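PDB 1VKF: glycerol uptake operon antiterminator-related protein from Thermotoga maritima, which probably acts in glycerol-3-phosphate-responsive antitermination of glycerol uptake genes, as a TIM-barrel member of that regulator family. Local coordinates for residues G156-E161 with S172-S177; E74-V79 with N101-V106. One frame throughout, in Å; residues are numbered along the deposited sequence.

Interaction 1. Residues G156-E161 with S172-S177; sequences GLVETE and SAISTS. With CIT (citric acid), chain E.
Val158 and Ile174 make the one direct side-chain contact here, methyl against methyl: Val158 CG2 lies 4.3 Å from Ile174 CG2. Beside them two waters bridge the segments, one from backbone to backbone, the other from a backbone carbonyl to a hydroxyl. The first accepts from Gly156 N and donates 2.8 Å to Ser175 O; the second donates to Val158 O and sits 2.7 Å from Thr176 OG1. A citrate, probably from the crystallisation liquor, spans both segments. Leu157 N gives citrate O4 a nearly straight bond of 2.8 Å (171°). A second carboxylate is gripped from the other segment, O6 by Ser177 N at 2.8 Å. Its O5 takes a bond of 2.6 Å from Ser177 OG. That hydroxyl lies between its own N and carbonyl carbon (chi1 69°), which lets backbone and side chain of Ser177 hold the same carboxylate. Ser175 OG reaches the third, O1, at 3.1 Å. The citrate site lies at the C-terminal ends of parallel strands 151-155 and 173-176 of the TIM barrel, the end where barrels of this fold bind their ligands, so the citrate may mark an anion pocket. Trp22 NE1 adds another bond to it. Farther out, Ala164 and Ile167 of helix 161-167 pack on both Val158 and Ile174, Thr160 OG1 caps that helix at Glu163 N, and Thr176 OG1 also bonds Ser178 N.

Interaction 2. Residues E74-V79 with N101-V106; sequences EAILFV and NGIPAV
Ile76 and Ile103 face each other with their CA atoms 8.5 Å apart, the first on helix 73-82 and the second in the loop that leads into strand 105-110. This is the outer layer of the TIM barrel, where one helix meets the turn that follows the next, helix 92-100. That second helix ends in a Schellman motif: Gly102, with positive phi, is its C-prime residue, Gly102 N bonding Lys99 O and Ile103 N bonding Ala98 O. The reversal carries the chain back toward the barrel and sets Ile103 facing helix 73-82. There Ile103 holds CG1 anti to its carbonyl carbon (chi1 -67°) and extends it further (chi2 161°), so that the terminal CD1 reaches across the gap and does all the close touching from its side. Ile76 is buried and also packs on Val97 and Met63; Leu77 lies at the exposed margin. Nearby, Asn101 ND2 bonds both Val97 O and Glu73 OE2, a polar tie from the end of one helix to the start of the other. At the apolar centre, Ile103 CD1 meets two methyls: Ile76 CG2 at 3.6 Å, and Leu77 CD2 at 4.0 Å, the Leu77 side chain crossing that of Ile103 at about a right angle.

From the N terminus, the chain first lays down strands 16-21, 34-41 and 58-62, then enters helix 73-82. Interaction 2 closes a loop from there through strand 86-89 and helix 92-100 to the approach of strand 105-110, joining neighbouring pieces of the outer layer. The chain then runs on through strands 131-135 and 151-155 before interaction 1 opens. Its shorter loop, from 156-161 through helix 161-167, delivers the chain to strand 173-176, which pairs with 151-155 and, along its other edge, with 16-21, closing the barrel. The two loops come in series, neither nested nor crossed. Their centres are 25 Å apart on opposite sides of the chain's centre, yet both reach the same parallel sheet.

Interaction 1. Residues G156-E161 with S172-S177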
# COMPACT_ATOMS: atom_id res chain seq x y z
N GLY A 156 4.00 -4.33 -7.97
CA GLY A 156 5.01 -3.95 -8.95
C GLY A 156 5.33 -5.00 -9.98
O GLY A 156 5.72 -6.11 -9.66
N LEU A 157 5.12 -4.65 -11.25
CA LEU A 157 5.46 -5.48 -12.40
C LEU A 157 4.73 -6.85 -12.42
O LEU A 157 5.24 -7.82 -12.96
CB LEU A 157 6.97 -5.67 -12.54
CG LEU A 157 7.80 -4.39 -12.62
CD1 LEU A 157 9.33 -4.66 -12.68
CD2 LEU A 157 7.40 -3.58 -13.84
N VAL A 158 3.58 -6.93 -11.77
CA VAL A 158 2.74 -8.10 -11.91
C VAL A 158 1.95 -7.96 -13.23
O VAL A 158 0.99 -7.20 -13.30
CB VAL A 158 1.83 -8.28 -10.71
CG1 VAL A 158 0.91 -9.52 -10.89
CG2 VAL A 158 2.68 -8.42 -9.44
N GLU A 159 2.40 -8.66 -14.26
CA GLU A 159 2.03 -8.38 -15.64
C GLU A 159 1.07 -9.36 -16.31
O GLU A 159 0.64 -9.12 -17.44
CB GLU A 159 3.29 -8.27 -16.51
CG GLU A 159 4.10 -7.03 -16.14
CD GLU A 159 5.21 -6.71 -17.13
OE1 GLU A 159 5.67 -7.62 -17.86
OE2 GLU A 159 5.65 -5.55 -17.13
N THR A 160 0.73 -10.46 -15.64
CA THR A 160 -0.22 -11.41 -16.21
C THR A 160 -1.07 -12.00 -15.11
O THR A 160 -0.68 -11.99 -13.94
CB THR A 160 0.50 -12.59 -16.91
OG1 THR A 160 1.24 -13.34 -15.95
CG2 THR A 160 1.54 -12.14 -17.90
N GLU A 161 -2.19 -12.59 -15.49
CA GLU A 161 -3.01 -13.33 -14.55
C GLU A 161 -2.25 -14.50 -13.91
O GLU A 161 -2.43 -14.82 -12.73
CB GLU A 161 -4.27 -13.84 -15.24
CG GLU A 161 -5.13 -14.71 -14.37
CD GLU A 161 -6.51 -14.94 -15.00
OE1 GLU A 161 -7.16 -13.95 -15.43
OE2 GLU A 161 -6.91 -16.11 -15.05
N SER A 172 -0.82 -12.30 0.92
CA SER A 172 -2.23 -12.03 1.16
C SER A 172 -2.89 -11.35 -0.01
O SER A 172 -4.02 -11.69 -0.34
CB SER A 172 -2.41 -11.16 2.38
OG SER A 172 -2.03 -11.89 3.52
N ALA A 173 -2.19 -10.39 -0.60
CA ALA A 173 -2.80 -9.53 -1.61
C ALA A 173 -1.80 -8.99 -2.61
O ALA A 173 -0.61 -9.04 -2.40
CB ALA A 173 -3.48 -8.38 -0.89
N ILE A 174 -2.30 -8.45 -3.70
CA ILE A 174 -1.52 -7.72 -4.68
C ILE A 174 -2.16 -6.37 -4.98
O ILE A 174 -3.35 -6.32 -5.27
CB ILE A 174 -1.49 -8.49 -6.04
CG1 ILE A 174 -0.80 -9.85 -5.90
CG2 ILE A 174 -0.84 -7.64 -7.10
CD1 ILE A 174 -0.99 -10.76 -7.10
N SER A 175 -1.38 -5.31 -4.93
CA SER A 175 -1.79 -4.00 -5.32
C SER A 175 -1.44 -3.80 -6.78
O SER A 175 -0.29 -3.94 -7.18
CB SER A 175 -1.14 -2.91 -4.46
OG SER A 175 -1.43 -1.62 -5.05
N THR A 176 -2.42 -3.44 -7.60
CA THR A 176 -2.21 -3.22 -9.04
C THR A 176 -3.22 -2.27 -9.63
O THR A 176 -4.36 -2.18 -9.13
CB THR A 176 -2.33 -4.59 -9.80
OG1 THR A 176 -2.24 -4.41 -11.23
CG2 THR A 176 -3.68 -5.24 -9.52
N SER A 177 -2.82 -1.54 -10.66
CA SER A 177 -3.74 -0.62 -11.40
C SER A 177 -4.38 -1.31 -12.62
O SER A 177 -5.16 -0.69 -13.37
CB SER A 177 -3.05 0.68 -11.82
OG SER A 177 -2.09 0.46 -12.84
C1 CIT E . 1.72 -0.22 -7.18
O1 CIT E . 1.27 -0.62 -6.09
O2 CIT E . 2.80 0.39 -7.19
C2 CIT E . 0.90 -0.46 -8.42
C3 CIT E . 1.56 -0.26 -9.79
O7 CIT E . 2.22 1.00 -9.95
C4 CIT E . 2.52 -1.42 -10.08
C5 CIT E . 3.17 -1.36 -11.42
O3 CIT E . 2.72 -0.62 -12.32
O4 CIT E . 4.21 -2.03 -11.69
C6 CIT E . 0.43 -0.28 -10.82
O5 CIT E . 0.05 0.83 -11.37
O6 CIT E . -0.04 -1.42 -11.12
O HOH W 1 1.47 -4.77 -9.24
O HOH W 2 0.37 -4.82 -11.76

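Interaction 2. Residues E74-V79 with N101-V106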
# COMPACT_ATOMS: atom_id res chain seq x y z
N GLU A 74 2.32 15.91 11.58
CA GLU A 74 1.35 16.83 11.01
C GLU A 74 0.88 16.42 9.60
O GLU A 74 -0.32 16.46 9.33
CB GLU A 74 1.88 18.28 11.01
CG GLU A 74 2.27 18.82 12.37
CD GLU A 74 3.68 18.47 12.85
OE1 GLU A 74 4.41 17.68 12.20
OE2 GLU A 74 4.05 18.99 13.93
N ALA A 75 1.80 15.94 8.76
CA ALA A 75 1.44 15.39 7.46
C ALA A 75 0.52 14.19 7.57
O ALA A 75 -0.49 14.09 6.87
CB ALA A 75 2.66 15.05 6.65
N ILE A 76 0.83 13.29 8.49
CA ILE A 76 -0.01 12.09 8.67
C ILE A 76 -1.42 12.46 9.15
O ILE A 76 -2.43 11.94 8.62
CB ILE A 76 0.64 11.10 9.67
CG1 ILE A 76 1.94 10.50 9.15
CG2 ILE A 76 -0.35 10.01 10.03
CD1 ILE A 76 2.87 10.05 10.25
N LEU A 77 -1.50 13.39 10.12
CA LEU A 77 -2.78 13.90 10.62
C LEU A 77 -3.56 14.64 9.53
O LEU A 77 -4.78 14.53 9.51
CB LEU A 77 -2.63 14.81 11.84
CG LEU A 77 -2.11 14.05 13.05
CD1 LEU A 77 -1.85 15.01 14.20
CD2 LEU A 77 -3.06 12.92 13.43
N PHE A 78 -2.90 15.34 8.57
CA PHE A 78 -3.56 15.94 7.47
C PHE A 78 -4.21 14.93 6.55
O PHE A 78 -5.36 15.12 6.13
CB PHE A 78 -2.53 16.76 6.66
CG PHE A 78 -3.08 17.47 5.48
CD1 PHE A 78 -3.14 16.80 4.30
CD2 PHE A 78 -3.55 18.77 5.60
CE1 PHE A 78 -3.65 17.44 3.15
CE2 PHE A 78 -4.05 19.43 4.47
CZ PHE A 78 -4.11 18.75 3.26
N VAL A 79 -3.50 13.84 6.29
CA VAL A 79 -4.02 12.81 5.44
C VAL A 79 -5.24 12.12 6.16
O VAL A 79 -6.24 11.81 5.50
CB VAL A 79 -2.89 11.79 5.07
CG1 VAL A 79 -3.47 10.60 4.37
CG2 VAL A 79 -1.87 12.51 4.19
N ASN A 101 -0.16 7.16 16.70
CA ASN A 101 -1.40 7.92 16.67
C ASN A 101 -2.63 7.08 16.32
O ASN A 101 -3.72 7.63 16.09
CB ASN A 101 -1.26 9.07 15.67
CG ASN A 101 -0.48 10.22 16.23
OD1 ASN A 101 -1.03 11.01 17.01
ND2 ASN A 101 0.83 10.30 15.88
N GLY A 102 -2.44 5.76 16.24
CA GLY A 102 -3.54 4.83 16.00
C GLY A 102 -4.06 4.81 14.58
O GLY A 102 -5.19 4.40 14.33
N ILE A 103 -3.19 5.19 13.64
CA ILE A 103 -3.52 5.28 12.24
C ILE A 103 -2.93 4.04 11.51
O ILE A 103 -1.73 3.81 11.54
CB ILE A 103 -2.96 6.56 11.69
CG1 ILE A 103 -3.71 7.76 12.34
CG2 ILE A 103 -3.12 6.60 10.19
CD1 ILE A 103 -3.00 9.07 12.25
N PRO A 104 -3.79 3.22 10.90
CA PRO A 104 -3.31 2.10 10.07
C PRO A 104 -2.25 2.54 9.06
O PRO A 104 -2.33 3.62 8.42
CB PRO A 104 -4.58 1.66 9.35
CG PRO A 104 -5.69 2.05 10.31
CD PRO A 104 -5.26 3.27 10.97
N ALA A 105 -1.23 1.70 8.93
CA ALA A 105 -0.09 2.04 8.10
C ALA A 105 0.49 0.80 7.43
O ALA A 105 0.51 -0.28 8.05
CB ALA A 105 0.97 2.76 8.91
N VAL A 106 0.93 0.99 6.19
CA VAL A 106 1.63 -0.02 5.45
C VAL A 106 3.03 0.50 5.14
O VAL A 106 3.17 1.58 4.60
CB VAL A 106 0.91 -0.36 4.14
CG1 VAL A 106 1.65 -1.41 3.39
CG2 VAL A 106 -0.51 -0.85 4.46